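Local structure of nickel ABC transporter (Nickel-binding protein) (3T66) at residues A[194-197]-A[201-204]. The protein probably binds a solute, perhaps nickel or a peptide, outside the cell and delivers it to an ABC transporter for uptake. Residues are numbered along the deposited sequence; the frame is centred on the assembly and turned at random.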
loop_
_atom_site.group_PDB
_atom_site.type_symbol
_atom_site.label_atom_id
_atom_site.label_comp_id
_atom_site.label_asym_id
_atom_site.label_seq_id
_atom_site.Cartn_x
_atom_site.Cartn_y
_atom_site.Cartn_z
ATOM N N SER A 194 -14.021 5.108 16.737
ATOM C CA SER A 194 -15.333 4.711 16.268
ATOM C C SER A 194 -15.396 4.776 14.758
ATOM O O SER A 194 -14.555 5.440 14.123
ATOM C CB SER A 194 -16.383 5.650 16.845
ATOM O OG SER A 194 -16.101 6.926 16.364
ATOM N N PHE A 195 -16.416 4.117 14.198
ATOM C CA PHE A 195 -16.534 3.919 12.750
ATOM C C PHE A 195 -17.787 4.497 12.145
ATOM O O PHE A 195 -18.881 4.361 12.690
ATOM C CB PHE A 195 -16.603 2.445 12.410
ATOM C CG PHE A 195 -16.104 1.544 13.476
ATOM C CD1 PHE A 195 -14.794 1.601 13.902
ATOM C CD2 PHE A 195 -16.930 0.582 14.005
ATOM C CE1 PHE A 195 -14.339 0.737 14.851
ATOM C CE2 PHE A 195 -16.473 -0.301 14.952
ATOM C CZ PHE A 195 -15.180 -0.227 15.378
ATOM N N ASN A 196 -17.632 5.078 10.973
ATOM C CA ASN A 196 -18.756 5.472 10.184
ATOM C C ASN A 196 -18.446 5.414 8.703
ATOM O O ASN A 196 -17.598 6.171 8.210
ATOM C CB ASN A 196 -19.177 6.875 10.547
ATOM C CG ASN A 196 -20.467 7.261 9.880
ATOM O OD1 ASN A 196 -21.531 7.131 10.468
ATOM N ND2 ASN A 196 -20.385 7.696 8.621
ATOM N N GLU A 197 -19.165 4.539 7.992
ATOM C CA GLU A 197 -18.877 4.279 6.569
ATOM C C GLU A 197 -19.259 5.409 5.591
ATOM O O GLU A 197 -18.917 5.339 4.434
ATOM C CB GLU A 197 -19.348 2.872 6.125
ATOM C CG GLU A 197 -18.811 1.691 7.054
ATOM C CD GLU A 197 -18.648 0.290 6.369
ATOM O OE1 GLU A 197 -18.909 0.137 5.151
ATOM O OE2 GLU A 197 -18.238 -0.685 7.053
ATOM N N ALA A 201 -20.911 12.107 6.545
ATOM C CA ALA A 201 -21.197 11.928 7.972
ATOM C C ALA A 201 -19.927 12.252 8.758
ATOM O O ALA A 201 -19.953 13.026 9.736
ATOM C CB ALA A 201 -21.667 10.505 8.263
ATOM N N ARG A 202 -18.811 11.680 8.302
ATOM C CA ARG A 202 -17.504 11.992 8.845
ATOM C C ARG A 202 -17.160 13.479 8.853
ATOM O O ARG A 202 -16.775 14.025 9.899
ATOM C CB ARG A 202 -16.471 11.235 8.050
ATOM C CG ARG A 202 -16.602 9.761 8.245
ATOM C CD ARG A 202 -15.343 9.085 7.873
ATOM N NE ARG A 202 -15.147 9.101 6.431
ATOM C CZ ARG A 202 -15.242 8.026 5.663
ATOM N NH1 ARG A 202 -15.520 6.834 6.187
ATOM N NH2 ARG A 202 -15.021 8.147 4.374
ATOM N N SER A 203 -17.297 14.122 7.690
ATOM C CA SER A 203 -17.008 15.552 7.552
ATOM C C SER A 203 -17.811 16.392 8.585
ATOM O O SER A 203 -17.262 17.262 9.283
ATOM C CB SER A 203 -17.245 16.018 6.106
ATOM O OG SER A 203 -16.282 15.511 5.182
ATOM N N LEU A 204 -19.102 16.081 8.711
ATOM C CA LEU A 204 -19.987 16.752 9.658
ATOM C C LEU A 204 -19.501 16.625 11.093
ATOM O O LEU A 204 -19.326 17.635 11.782
ATOM C CB LEU A 204 -21.405 16.171 9.524
ATOM C CG LEU A 204 -22.584 16.917 10.161
ATOM C CD1 LEU A 204 -22.762 18.254 9.470
ATOM C CD2 LEU A 204 -23.840 16.068 10.091
#
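In Arg-202 the first torsion places CG opposite the carbonyl carbon and beside the backbone N (chi1 -66°), and a bend at chi3 turns the guanidinium back to the backbone of Asn-196. Asn-196 in turn holds CG opposite its own N (chi1 -172°), which sets its amide against Ala-201. The evidence for a polar link is one bond, Arg-202 NH1 to Asn-196 O at 3.0 Å. Its N-H...O angle of 126° is far from straight, so the bond is weak, and the carbonyl oxygen meets the guanidinium obliquely. The aliphatic part of the arginine follows the same oxygen, with Arg-202 CG 3.7 Å from Asn-196 O. Beside this, Asn-196 ND2 rests on the methyl group of Ala-201, ND2 being the amide atom nearest CB. The stronger hold on the guanidinium is its bond from NH2 to Arg-216 O, so Arg-202 spans two backbone carbonyls. A leucine in its place would probably leave the carbonyls of Asn-196 and Arg-216 without this donor and loosen the helix from the loop after strand 190-195. Asp-198 OD2 accepts a hydrogen bond from Ala-201 N, in the turn that leads into the helix. The contact thus packs the start of helix 199-207 against the loop that follows strand 190-195, where Asn-196 also touches Leu-18 of the neighbouring parallel strand 14-19.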